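Local coordinates for protein dipicolinate synthase subunit B (Bacillus halodurans, PDB 3LQK) that probably serves as the flavoprotein-type subunit of dipicolinate synthase, contributing to the formation of dipicolinic acid, a characteristic component of bacterial spores, at residues H22-L34 with A171-A183. Sequence-based numbering, arbitrary orientation.
Sequences HEVLPQMERLVEL and ARMEALPETIEAA
Arg30 reaches from helix 25-33 to the start of helix 176-183, where Arg30 NH1 donates to the backbone carbonyl Glu174 O at 2.9 Å with an N-H...O angle of 153°. The acceptor lies nearly in the guanidinium plane. Arg30 NH1 also donates to Gln27 OE1 (2.9 Å), one turn back on its own helix and tilted somewhat out of that plane. One nitrogen thus serves the amide oxygen of Gln27 and a main-chain carbonyl of the 3-10 segment 173-175. A bend at chi3 (96°) lays the guanidinium across the Pro177 ring, Pro177 CG lying over the guanidinium centre, 3.6 Å from Arg30 CZ. At the edge, Arg30 NH2 makes a long salt bridge to Glu178 OE2 (3.8 Å), the two planes 63° apart. Gln27, bent at chi2, passes over the backbone of Met173 and Glu174, with Gln27 CG 3.2 Å from Met173 O; that carbonyl accepts from Leu176 N. The N-cap carbonyl Ala175 O takes both Thr179 N and Thr179 OG1. Deeper in, Leu31 CD1 meets Ile180 CD1 tip to tip (3.7 Å) and Leu31 crosses Leu176, while Val24 CG1 packs on selenomethionine Met173 SE (3.9 Å). Leu176 rests on Val91 and Ile155, Val24 on Pro94: helices on a largely parallel sheet, consistent with the Rossmann-like fold of the Flavoprotein family. The interface is apolar against the strands and polar along its outer margin, where the one hydrogen bond between the segments, from helix 25-33 to the 3-10 segment leading into its neighbour, depends on an arginine that Gln27 and Pro177 hold in place.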
loop_
_atom_site.group_PDB
_atom_site.type_symbol
_atom_site.label_atom_id
_atom_site.label_comp_id
_atom_site.label_asym_id
_atom_site.label_seq_id
_atom_site.Cartn_x
_atom_site.Cartn_y
_atom_site.Cartn_z
ATOM N N HIS A 22 -25.068 17.811 -14.539
ATOM C CA HIS A 22 -26.063 18.800 -14.123
ATOM C C HIS A 22 -25.894 19.165 -12.627
ATOM O O HIS A 22 -26.372 20.203 -12.158
ATOM C CB HIS A 22 -27.492 18.338 -14.413
ATOM C CG HIS A 22 -27.917 17.183 -13.577
ATOM N ND1 HIS A 22 -28.510 17.338 -12.335
ATOM C CD2 HIS A 22 -27.794 15.842 -13.776
ATOM C CE1 HIS A 22 -28.764 16.138 -11.823
ATOM N NE2 HIS A 22 -28.327 15.215 -12.670
ATOM N N GLU A 23 -25.233 18.300 -11.886
ATOM C CA GLU A 23 -24.949 18.589 -10.482
ATOM C C GLU A 23 -23.728 19.515 -10.285
ATOM O O GLU A 23 -23.645 20.199 -9.253
ATOM C CB GLU A 23 -24.765 17.262 -9.744
ATOM C CG GLU A 23 -23.662 16.339 -10.373
ATOM C CD GLU A 23 -24.005 14.838 -10.318
ATOM O OE1 GLU A 23 -25.220 14.473 -10.233
ATOM O OE2 GLU A 23 -23.032 14.030 -10.366
ATOM N N VAL A 24 -22.818 19.612 -11.262
ATOM C CA VAL A 24 -21.637 20.489 -11.088
ATOM C C VAL A 24 -21.654 21.745 -11.956
ATOM O O VAL A 24 -21.031 22.691 -11.584
ATOM C CB VAL A 24 -20.282 19.740 -11.283
ATOM C CG1 VAL A 24 -20.145 18.621 -10.279
ATOM C CG2 VAL A 24 -20.179 19.153 -12.759
ATOM N N LEU A 25 -22.355 21.783 -13.102
ATOM C CA LEU A 25 -22.296 23.001 -13.974
ATOM C C LEU A 25 -22.795 24.271 -13.270
ATOM O O LEU A 25 -22.240 25.337 -13.467
ATOM C CB LEU A 25 -23.059 22.795 -15.294
ATOM C CG LEU A 25 -22.333 21.780 -16.226
ATOM C CD1 LEU A 25 -23.129 21.505 -17.503
ATOM C CD2 LEU A 25 -20.919 22.247 -16.530
ATOM N N PRO A 26 -23.833 24.149 -12.421
ATOM C CA PRO A 26 -24.237 25.321 -11.641
ATOM C C PRO A 26 -23.103 25.821 -10.724
ATOM O O PRO A 26 -23.030 27.045 -10.417
ATOM C CB PRO A 26 -25.436 24.815 -10.830
ATOM C CG PRO A 26 -25.990 23.655 -11.658
ATOM C CD PRO A 26 -24.769 23.030 -12.263
ATOM N N GLN A 27 -22.226 24.908 -10.289
ATOM C CA GLN A 27 -21.093 25.342 -9.445
ATOM C C GLN A 27 -20.007 25.993 -10.293
ATOM O O GLN A 27 -19.365 26.975 -9.857
ATOM C CB GLN A 27 -20.523 24.185 -8.645
ATOM C CG GLN A 27 -21.513 23.539 -7.715
ATOM C CD GLN A 27 -22.237 24.558 -6.866
ATOM O OE1 GLN A 27 -21.637 25.513 -6.331
ATOM N NE2 GLN A 27 -23.533 24.386 -6.753
HETATM N N MSE A 28 -19.826 25.481 -11.517
HETATM C CA MSE A 28 -18.918 26.155 -12.456
HETATM C C MSE A 28 -19.389 27.605 -12.708
HETATM O O MSE A 28 -18.600 28.552 -12.758
HETATM C CB MSE A 28 -18.852 25.370 -13.771
HETATM C CG MSE A 28 -17.820 25.892 -14.709
HETATM SE SE MSE A 28 -17.822 25.096 -16.485
HETATM C CE MSE A 28 -17.296 23.281 -15.991
ATOM N N GLU A 29 -20.692 27.752 -12.876
ATOM C CA GLU A 29 -21.289 29.041 -13.099
ATOM C C GLU A 29 -21.100 29.992 -11.886
ATOM O O GLU A 29 -20.714 31.155 -12.071
ATOM C CB GLU A 29 -22.769 28.870 -13.500
ATOM C CG GLU A 29 -23.592 30.186 -13.318
ATOM C CD GLU A 29 -23.276 31.263 -14.350
ATOM O OE1 GLU A 29 -22.635 30.914 -15.371
ATOM O OE2 GLU A 29 -23.714 32.465 -14.153
ATOM N N ARG A 30 -21.293 29.504 -10.661
ATOM C CA ARG A 30 -20.990 30.318 -9.474
ATOM C C ARG A 30 -19.549 30.800 -9.411
ATOM O O ARG A 30 -19.286 31.914 -8.966
ATOM C CB ARG A 30 -21.183 29.555 -8.163
ATOM C CG ARG A 30 -22.474 29.685 -7.534
ATOM C CD ARG A 30 -22.618 28.664 -6.405
ATOM N NE ARG A 30 -22.281 29.220 -5.091
ATOM C CZ ARG A 30 -22.107 28.489 -3.996
ATOM N NH1 ARG A 30 -22.186 27.142 -4.047
ATOM N NH2 ARG A 30 -21.882 29.107 -2.860
ATOM N N LEU A 31 -18.598 29.948 -9.757
ATOM C CA LEU A 31 -17.210 30.404 -9.719
ATOM C C LEU A 31 -17.020 31.574 -10.677
ATOM O O LEU A 31 -16.362 32.514 -10.323
ATOM C CB LEU A 31 -16.230 29.279 -10.064
ATOM C CG LEU A 31 -16.173 28.036 -9.195
ATOM C CD1 LEU A 31 -15.048 27.081 -9.729
ATOM C CD2 LEU A 31 -15.948 28.520 -7.755
ATOM N N VAL A 32 -17.576 31.494 -11.891
ATOM C CA VAL A 32 -17.427 32.588 -12.878
ATOM C C VAL A 32 -18.104 33.848 -12.316
ATOM O O VAL A 32 -17.589 34.951 -12.414
ATOM C CB VAL A 32 -18.039 32.200 -14.299
ATOM C CG1 VAL A 32 -18.129 33.405 -15.245
ATOM C CG2 VAL A 32 -17.253 31.103 -14.950
ATOM N N GLU A 33 -19.240 33.671 -11.680
ATOM C CA GLU A 33 -19.968 34.800 -11.076
ATOM C C GLU A 33 -19.236 35.423 -9.916
ATOM O O GLU A 33 -19.369 36.610 -9.698
ATOM C CB GLU A 33 -21.316 34.333 -10.543
ATOM C CG GLU A 33 -22.298 33.959 -11.623
ATOM C CD GLU A 33 -23.572 33.265 -11.072
ATOM O OE1 GLU A 33 -23.732 33.008 -9.821
ATOM O OE2 GLU A 33 -24.406 32.964 -11.940
ATOM N N LEU A 34 -18.474 34.621 -9.172
ATOM C CA LEU A 34 -17.576 35.114 -8.135
ATOM C C LEU A 34 -16.204 35.655 -8.671
ATOM O O LEU A 34 -15.299 35.991 -7.893
ATOM C CB LEU A 34 -17.309 33.963 -7.177
ATOM C CG LEU A 34 -18.484 33.489 -6.316
ATOM C CD1 LEU A 34 -18.189 32.093 -5.709
ATOM C CD2 LEU A 34 -18.717 34.477 -5.231
ATOM N N ALA A 171 -19.945 13.858 -2.912
ATOM C CA ALA A 171 -19.710 15.211 -2.400
ATOM C C ALA A 171 -20.991 16.048 -2.442
ATOM O O ALA A 171 -21.853 15.836 -3.277
ATOM C CB ALA A 171 -18.571 15.940 -3.221
ATOM N N ARG A 172 -21.079 17.002 -1.530
ATOM C CA ARG A 172 -22.026 18.066 -1.577
ATOM C C ARG A 172 -21.454 19.128 -2.460
ATOM O O ARG A 172 -20.634 19.950 -2.010
ATOM C CB ARG A 172 -22.241 18.661 -0.178
ATOM C CG ARG A 172 -23.374 19.686 -0.108
ATOM C CD ARG A 172 -23.511 20.225 1.314
ATOM N NE ARG A 172 -24.155 19.276 2.244
ATOM C CZ ARG A 172 -24.200 19.434 3.580
ATOM N NH1 ARG A 172 -24.858 18.552 4.342
ATOM N NH2 ARG A 172 -23.598 20.477 4.165
HETATM N N MSE A 173 -21.941 19.155 -3.692
HETATM C CA MSE A 173 -21.355 20.025 -4.704
HETATM C C MSE A 173 -21.553 21.498 -4.389
HETATM O O MSE A 173 -20.730 22.322 -4.806
HETATM C CB MSE A 173 -21.945 19.725 -6.077
HETATM C CG MSE A 173 -21.569 18.308 -6.643
HETATM SE SE MSE A 173 -19.606 17.980 -6.500
HETATM C CE MSE A 173 -19.682 16.146 -7.109
ATOM N N GLU A 174 -22.623 21.818 -3.669
ATOM C CA GLU A 174 -22.819 23.204 -3.201
ATOM C C GLU A 174 -21.707 23.754 -2.356
ATOM O O GLU A 174 -21.572 24.987 -2.279
ATOM C CB GLU A 174 -24.069 23.358 -2.307
ATOM C CG GLU A 174 -25.316 23.149 -3.010
ATOM C CD GLU A 174 -26.585 23.233 -2.082
ATOM O OE1 GLU A 174 -26.476 23.277 -0.810
ATOM O OE2 GLU A 174 -27.704 23.233 -2.660
ATOM N N ALA A 175 -20.962 22.891 -1.670
ATOM C CA ALA A 175 -19.783 23.305 -0.897
ATOM C C ALA A 175 -18.525 23.550 -1.726
ATOM O O ALA A 175 -17.466 23.834 -1.198
ATOM C CB ALA A 175 -19.483 22.295 0.238
ATOM N N LEU A 176 -18.616 23.496 -3.026
ATOM C CA LEU A 176 -17.376 23.595 -3.842
ATOM C C LEU A 176 -16.617 24.922 -3.677
ATOM O O LEU A 176 -15.416 24.911 -3.337
ATOM C CB LEU A 176 -17.702 23.242 -5.286
ATOM C CG LEU A 176 -16.687 23.216 -6.426
ATOM C CD1 LEU A 176 -17.143 22.144 -7.486
ATOM C CD2 LEU A 176 -16.605 24.554 -7.078
ATOM N N PRO A 177 -17.326 26.081 -3.735
ATOM C CA PRO A 177 -16.587 27.318 -3.603
ATOM C C PRO A 177 -15.912 27.517 -2.300
ATOM O O PRO A 177 -14.808 27.998 -2.239
ATOM C CB PRO A 177 -17.660 28.400 -3.803
ATOM C CG PRO A 177 -18.642 27.737 -4.721
ATOM C CD PRO A 177 -18.710 26.323 -4.114
ATOM N N GLU A 178 -16.588 27.168 -1.243
ATOM C CA GLU A 178 -15.999 27.212 0.080
ATOM C C GLU A 178 -14.760 26.315 0.176
ATOM O O GLU A 178 -13.775 26.702 0.799
ATOM C CB GLU A 178 -17.031 26.725 1.114
ATOM C CG GLU A 178 -18.208 27.658 1.339
ATOM C CD GLU A 178 -19.423 27.544 0.322
ATOM O OE1 GLU A 178 -19.352 26.799 -0.697
ATOM O OE2 GLU A 178 -20.458 28.285 0.560
ATOM N N THR A 179 -14.817 25.124 -0.419
ATOM C CA THR A 179 -13.677 24.209 -0.432
ATOM C C THR A 179 -12.521 24.823 -1.189
ATOM O O THR A 179 -11.356 24.749 -0.765
ATOM C CB THR A 179 -14.067 22.847 -0.991
ATOM O OG1 THR A 179 -15.205 22.357 -0.240
ATOM C CG2 THR A 179 -12.923 21.810 -0.936
ATOM N N ILE A 180 -12.810 25.488 -2.297
ATOM C CA ILE A 180 -11.725 26.178 -3.044
ATOM C C ILE A 180 -11.131 27.288 -2.164
ATOM O O ILE A 180 -9.905 27.418 -2.074
ATOM C CB ILE A 180 -12.184 26.764 -4.445
ATOM C CG1 ILE A 180 -12.676 25.624 -5.344
ATOM C CG2 ILE A 180 -11.009 27.512 -5.143
ATOM C CD1 ILE A 180 -13.035 25.953 -6.782
ATOM N N GLU A 181 -11.989 28.064 -1.527
ATOM C CA GLU A 181 -11.492 29.175 -0.718
ATOM C C GLU A 181 -10.532 28.703 0.395
ATOM O O GLU A 181 -9.490 29.352 0.655
ATOM C CB GLU A 181 -12.631 29.923 -0.091
ATOM C CG GLU A 181 -12.238 31.217 0.554
ATOM C CD GLU A 181 -13.204 31.669 1.686
ATOM O OE1 GLU A 181 -12.775 32.524 2.519
ATOM O OE2 GLU A 181 -14.378 31.178 1.762
ATOM N N ALA A 182 -10.858 27.590 1.035
ATOM C CA ALA A 182 -10.002 27.082 2.084
ATOM C C ALA A 182 -8.736 26.454 1.469
ATOM O O ALA A 182 -7.611 26.622 2.009
ATOM C CB ALA A 182 -10.733 26.108 3.007
ATOM N N ALA A 183 -8.890 25.766 0.353
ATOM C CA ALA A 183 -7.716 25.178 -0.315
ATOM C C ALA A 183 -6.679 26.229 -0.736
ATOM O O ALA A 183 -5.478 25.967 -0.752
ATOM C CB ALA A 183 -8.134 24.381 -1.547
#